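Local atomic coordinates of probable sugar kinase (Clostridium perfringens, PDB entry 3KZH), a protein that probably acts as a carbohydrate kinase of the pfkB family, phosphorylating a sugar, and holds a beta-D-glucopyranose in this crystal. Residues 232-245 and 307-319. Residues are numbered along the deposited sequence; the frame is centred on the assembly and turned at random.
Sequences FYNDGVSCGKIKAT and LEKTTWEEEKYDL
Two donors grip the carbonyl O of Glu315: Lys241 N, 3.0 Å from Glu315 O, and a water that Tyr233 OH also bonds, so this tyrosine, two strands in from the edge, reaches 312-317 through a single water. Glu315 N returns a bent bond to Lys241 O (136° at the hydrogen), whereas the matching bond from Glu313 N to Lys243 O is almost straight. Tyr317 N bonds to Cys239 O, and its ring comes back against Gly240, CD1 3.7 Å from Gly240 CA. Cys239 SG sits at that ring's edge, 3.8 Å from CD1 of Tyr317, and Phe232 CE1 meets Tyr317 CE1 at 3.9 Å. Tyr317 OH lies against Lys241 CB and donates to Glu315 OE1 (2.6 Å), from above the carboxylate plane. In this ribokinase-like fold, 312-317 is the outermost strand of the large sheet, antiparallel to 239-244, itself one arm of a hairpin. On the face with Ile242 and Ala244, CG of Trp312 is anti to the carbonyl carbon (chi1 -50°), bringing CZ3 to 3.6 Å from Ala244 CB. Thr310 CG2 lies above the centre of one indole face, and Lys278 makes a cation-pi contact with the ring.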
loop_
_atom_site.group_PDB
_atom_site.type_symbol
_atom_site.label_atom_id
_atom_site.label_comp_id
_atom_site.label_asym_id
_atom_site.label_seq_id
_atom_site.Cartn_x
_atom_site.Cartn_y
_atom_site.Cartn_z
ATOM N N PHE A 232 4.838 -12.428 -36.195
ATOM C CA PHE A 232 4.495 -13.382 -37.231
ATOM C C PHE A 232 3.097 -13.888 -36.849
ATOM O O PHE A 232 2.870 -14.258 -35.701
ATOM C CB PHE A 232 5.503 -14.543 -37.253
ATOM C CG PHE A 232 5.165 -15.612 -38.249
ATOM C CD1 PHE A 232 5.528 -15.466 -39.602
ATOM C CD2 PHE A 232 4.403 -16.742 -37.859
ATOM C CE1 PHE A 232 5.132 -16.422 -40.559
ATOM C CE2 PHE A 232 3.998 -17.702 -38.801
ATOM C CZ PHE A 232 4.359 -17.547 -40.155
ATOM N N TYR A 233 2.194 -13.968 -37.820
ATOM C CA TYR A 233 0.836 -14.451 -37.567
ATOM C C TYR A 233 0.386 -15.529 -38.545
ATOM O O TYR A 233 0.855 -15.566 -39.689
ATOM C CB TYR A 233 -0.173 -13.290 -37.591
ATOM C CG TYR A 233 -0.307 -12.543 -38.914
ATOM C CD1 TYR A 233 -1.227 -12.961 -39.907
ATOM C CD2 TYR A 233 0.459 -11.401 -39.173
ATOM C CE1 TYR A 233 -1.370 -12.262 -41.127
ATOM C CE2 TYR A 233 0.316 -10.685 -40.393
ATOM C CZ TYR A 233 -0.594 -11.132 -41.364
ATOM O OH TYR A 233 -0.669 -10.507 -42.593
ATOM N N ASN A 234 -0.615 -16.310 -38.127
ATOM C CA ASN A 234 -1.208 -17.365 -38.961
ATOM C C ASN A 234 -2.550 -17.799 -38.378
ATOM O O ASN A 234 -2.623 -18.180 -37.214
ATOM C CB ASN A 234 -0.266 -18.577 -39.071
ATOM C CG ASN A 234 -0.597 -19.512 -40.258
ATOM O OD1 ASN A 234 -1.559 -19.316 -40.996
ATOM N ND2 ASN A 234 0.209 -20.548 -40.412
ATOM N N ASP A 235 -3.608 -17.722 -39.185
ATOM C CA ASP A 235 -4.940 -18.154 -38.754
ATOM C C ASP A 235 -5.529 -19.265 -39.638
ATOM O O ASP A 235 -6.702 -19.637 -39.499
ATOM C CB ASP A 235 -5.914 -16.962 -38.625
ATOM C CG ASP A 235 -6.163 -16.227 -39.942
ATOM O OD1 ASP A 235 -6.261 -16.870 -40.998
ATOM O OD2 ASP A 235 -6.293 -14.986 -39.921
ATOM N N GLY A 236 -4.714 -19.759 -40.567
ATOM C CA GLY A 236 -5.148 -20.801 -41.482
ATOM C C GLY A 236 -5.512 -20.251 -42.843
ATOM O O GLY A 236 -5.350 -20.937 -43.848
ATOM N N VAL A 237 -6.023 -19.020 -42.865
ATOM C CA VAL A 237 -6.422 -18.329 -44.093
ATOM C C VAL A 237 -5.363 -17.276 -44.445
ATOM O O VAL A 237 -4.866 -17.231 -45.572
ATOM C CB VAL A 237 -7.813 -17.647 -43.919
ATOM C CG1 VAL A 237 -8.187 -16.820 -45.154
ATOM C CG2 VAL A 237 -8.880 -18.696 -43.646
ATOM N N SER A 238 -5.047 -16.426 -43.469
ATOM C CA SER A 238 -4.060 -15.372 -43.637
ATOM C C SER A 238 -2.802 -15.664 -42.840
ATOM O O SER A 238 -2.868 -16.171 -41.721
ATOM C CB SER A 238 -4.643 -14.020 -43.228
ATOM O OG SER A 238 -5.582 -13.557 -44.172
ATOM N N CYS A 239 -1.658 -15.383 -43.460
ATOM C CA CYS A 239 -0.349 -15.598 -42.851
ATOM C C CYS A 239 0.570 -14.476 -43.284
ATOM O O CYS A 239 0.521 -14.034 -44.430
ATOM C CB CYS A 239 0.239 -16.958 -43.260
ATOM S SG CYS A 239 1.925 -17.295 -42.644
ATOM N N GLY A 240 1.376 -13.989 -42.349
ATOM C CA GLY A 240 2.287 -12.913 -42.662
ATOM C C GLY A 240 3.153 -12.520 -41.497
ATOM O O GLY A 240 3.155 -13.187 -40.463
ATOM N N LYS A 241 3.874 -11.417 -41.678
ATOM C CA LYS A 241 4.776 -10.867 -40.679
ATOM C C LYS A 241 4.748 -9.357 -40.816
ATOM O O LYS A 241 4.906 -8.825 -41.916
ATOM C CB LYS A 241 6.204 -11.387 -40.891
ATOM C CG LYS A 241 7.225 -10.922 -39.849
ATOM C CD LYS A 241 8.625 -10.773 -40.435
ATOM C CE LYS A 241 9.300 -12.120 -40.647
ATOM N NZ LYS A 241 10.683 -11.946 -41.183
ATOM N N ILE A 242 4.506 -8.672 -39.701
ATOM C CA ILE A 242 4.439 -7.207 -39.677
ATOM C C ILE A 242 5.408 -6.680 -38.626
ATOM O O ILE A 242 5.516 -7.226 -37.525
ATOM C CB ILE A 242 2.978 -6.675 -39.415
ATOM C CG1 ILE A 242 2.027 -7.121 -40.537
ATOM C CG2 ILE A 242 2.956 -5.157 -39.399
ATOM C CD1 ILE A 242 0.548 -6.932 -40.245
ATOM N N LYS A 243 6.097 -5.604 -38.982
ATOM C CA LYS A 243 7.074 -4.971 -38.110
ATOM C C LYS A 243 6.883 -3.469 -38.193
ATOM O O LYS A 243 6.417 -2.954 -39.209
ATOM C CB LYS A 243 8.484 -5.361 -38.580
ATOM C CG LYS A 243 9.654 -4.724 -37.856
ATOM C CD LYS A 243 10.912 -4.921 -38.663
ATOM C CE LYS A 243 12.017 -3.994 -38.200
ATOM N NZ LYS A 243 13.269 -4.223 -38.980
ATOM N N ALA A 244 7.186 -2.780 -37.098
ATOM C CA ALA A 244 7.098 -1.331 -37.056
ATOM C C ALA A 244 8.506 -0.764 -37.113
ATOM O O ALA A 244 9.444 -1.339 -36.558
ATOM C CB ALA A 244 6.399 -0.870 -35.790
ATOM N N THR A 245 8.658 0.342 -37.835
ATOM C CA THR A 245 9.948 1.022 -37.935
ATOM C C THR A 245 9.956 2.066 -36.800
ATOM O O THR A 245 8.919 2.296 -36.162
ATOM C CB THR A 245 10.134 1.710 -39.331
ATOM O OG1 THR A 245 9.162 2.748 -39.506
ATOM C CG2 THR A 245 9.971 0.704 -40.458
ATOM N N LEU A 307 -0.902 4.644 -34.039
ATOM C CA LEU A 307 -1.129 3.686 -35.129
ATOM C C LEU A 307 -1.148 4.395 -36.495
ATOM O O LEU A 307 -0.644 3.856 -37.481
ATOM C CB LEU A 307 -2.457 2.930 -34.898
ATOM C CG LEU A 307 -3.093 2.041 -35.984
ATOM C CD1 LEU A 307 -2.271 0.798 -36.187
ATOM C CD2 LEU A 307 -4.521 1.677 -35.621
ATOM N N GLU A 308 -1.709 5.609 -36.525
ATOM C CA GLU A 308 -1.805 6.424 -37.746
ATOM C C GLU A 308 -0.428 6.946 -38.164
ATOM O O GLU A 308 -0.081 6.920 -39.342
ATOM C CB GLU A 308 -2.765 7.610 -37.533
ATOM C CG GLU A 308 -3.211 8.320 -38.828
ATOM C CD GLU A 308 -3.921 9.652 -38.585
ATOM O OE1 GLU A 308 -5.086 9.647 -38.120
ATOM O OE2 GLU A 308 -3.315 10.707 -38.874
ATOM N N LYS A 309 0.359 7.342 -37.163
ATOM C CA LYS A 309 1.709 7.885 -37.310
ATOM C C LYS A 309 2.825 6.860 -37.539
ATOM O O LYS A 309 3.986 7.245 -37.720
ATOM C CB LYS A 309 2.039 8.739 -36.072
ATOM C CG LYS A 309 1.633 10.206 -36.208
ATOM C CD LYS A 309 1.031 10.848 -34.947
ATOM C CE LYS A 309 2.042 11.166 -33.852
ATOM N NZ LYS A 309 2.245 10.029 -32.907
ATOM N N THR A 310 2.478 5.570 -37.567
ATOM C CA THR A 310 3.473 4.505 -37.743
ATOM C C THR A 310 3.639 3.992 -39.178
ATOM O O THR A 310 2.663 3.791 -39.906
ATOM C CB THR A 310 3.196 3.299 -36.759
ATOM O OG1 THR A 310 3.210 3.769 -35.405
ATOM C CG2 THR A 310 4.262 2.202 -36.871
ATOM N N THR A 311 4.899 3.798 -39.564
ATOM C CA THR A 311 5.265 3.261 -40.873
ATOM C C THR A 311 5.552 1.774 -40.645
ATOM O O THR A 311 6.387 1.419 -39.801
ATOM C CB THR A 311 6.502 3.992 -41.466
ATOM O OG1 THR A 311 6.152 5.355 -41.738
ATOM C CG2 THR A 311 6.972 3.328 -42.774
ATOM N N TRP A 312 4.858 0.924 -41.403
ATOM C CA TRP A 312 4.984 -0.526 -41.276
ATOM C C TRP A 312 5.704 -1.257 -42.407
ATOM O O TRP A 312 5.687 -0.829 -43.559
ATOM C CB TRP A 312 3.590 -1.177 -41.117
ATOM C CG TRP A 312 2.676 -0.579 -40.055
ATOM C CD1 TRP A 312 1.741 0.399 -40.240
ATOM C CD2 TRP A 312 2.619 -0.927 -38.663
ATOM N NE1 TRP A 312 1.109 0.691 -39.054
ATOM C CE2 TRP A 312 1.623 -0.107 -38.067
ATOM C CE3 TRP A 312 3.309 -1.851 -37.852
ATOM C CZ2 TRP A 312 1.304 -0.177 -36.689
ATOM C CZ3 TRP A 312 2.992 -1.923 -36.470
ATOM C CH2 TRP A 312 1.998 -1.088 -35.913
ATOM N N GLU A 313 6.352 -2.363 -42.044
ATOM C CA GLU A 313 7.014 -3.255 -42.992
ATOM C C GLU A 313 6.093 -4.465 -42.922
ATOM O O GLU A 313 5.942 -5.068 -41.857
ATOM C CB GLU A 313 8.426 -3.628 -42.540
ATOM C CG GLU A 313 9.493 -2.609 -42.913
ATOM C CD GLU A 313 10.877 -2.990 -42.424
ATOM O OE1 GLU A 313 11.230 -4.190 -42.460
ATOM O OE2 GLU A 313 11.618 -2.079 -42.000
ATOM N N GLU A 314 5.381 -4.720 -44.022
ATOM C CA GLU A 314 4.418 -5.820 -44.113
ATOM C C GLU A 314 4.812 -6.848 -45.158
ATOM O O GLU A 314 5.323 -6.502 -46.215
ATOM C CB GLU A 314 3.011 -5.282 -44.434
ATOM C CG GLU A 314 2.455 -4.286 -43.429
ATOM C CD GLU A 314 1.085 -3.773 -43.806
ATOM O OE1 GLU A 314 0.141 -4.582 -43.875
ATOM O OE2 GLU A 314 0.938 -2.551 -44.005
ATOM N N GLU A 315 4.578 -8.119 -44.835
ATOM C CA GLU A 315 4.888 -9.265 -45.697
ATOM C C GLU A 315 3.716 -10.240 -45.592
ATOM O O GLU A 315 3.208 -10.463 -44.494
ATOM C CB GLU A 315 6.175 -9.968 -45.219
ATOM C CG GLU A 315 7.478 -9.173 -45.417
ATOM C CD GLU A 315 8.692 -9.761 -44.691
ATOM O OE1 GLU A 315 8.911 -10.991 -44.722
ATOM O OE2 GLU A 315 9.461 -8.970 -44.109
ATOM N N LYS A 316 3.260 -10.775 -46.729
ATOM C CA LYS A 316 2.145 -11.735 -46.756
ATOM C C LYS A 316 2.558 -13.018 -47.473
ATOM O O LYS A 316 3.046 -12.963 -48.592
ATOM C CB LYS A 316 0.904 -11.169 -47.482
ATOM C CG LYS A 316 0.227 -9.923 -46.886
ATOM C CD LYS A 316 -1.230 -9.755 -47.374
ATOM C CE LYS A 316 -1.379 -9.687 -48.907
ATOM N NZ LYS A 316 -0.695 -8.523 -49.560
ATOM N N TYR A 317 2.345 -14.168 -46.835
ATOM C CA TYR A 317 2.678 -15.460 -47.439
ATOM C C TYR A 317 1.394 -16.241 -47.715
ATOM O O TYR A 317 0.442 -16.180 -46.933
ATOM C CB TYR A 317 3.619 -16.287 -46.536
ATOM C CG TYR A 317 4.691 -15.483 -45.828
ATOM C CD1 TYR A 317 4.573 -15.187 -44.461
ATOM C CD2 TYR A 317 5.798 -14.956 -46.530
ATOM C CE1 TYR A 317 5.523 -14.371 -43.799
ATOM C CE2 TYR A 317 6.764 -14.137 -45.876
ATOM C CZ TYR A 317 6.612 -13.851 -44.511
ATOM O OH TYR A 317 7.527 -13.065 -43.843
ATOM N N ASP A 318 1.375 -16.970 -48.831
ATOM C CA ASP A 318 0.213 -17.773 -49.231
ATOM C C ASP A 318 0.333 -19.247 -48.808
ATOM O O ASP A 318 1.119 -19.574 -47.917
ATOM C CB ASP A 318 -0.003 -17.654 -50.746
ATOM C CG ASP A 318 -1.474 -17.562 -51.117
ATOM O OD1 ASP A 318 -2.080 -18.618 -51.426
ATOM O OD2 ASP A 318 -2.018 -16.431 -51.083
ATOM N N LEU A 319 -0.491 -20.112 -49.414
ATOM C CA LEU A 319 -0.547 -21.566 -49.162
ATOM C C LEU A 319 -1.038 -21.996 -47.772
ATOM O O LEU A 319 -1.200 -21.125 -46.884
ATOM C CB LEU A 319 0.807 -22.251 -49.504
HETATM O O HOH W 1 1.390 -8.755 -43.208
HETATM O O HOH W 2 -1.991 -13.984 -46.636
HETATM O O HOH W 3 7.836 -7.542 -42.278
HETATM O O HOH W 4 7.189 4.307 -37.654
#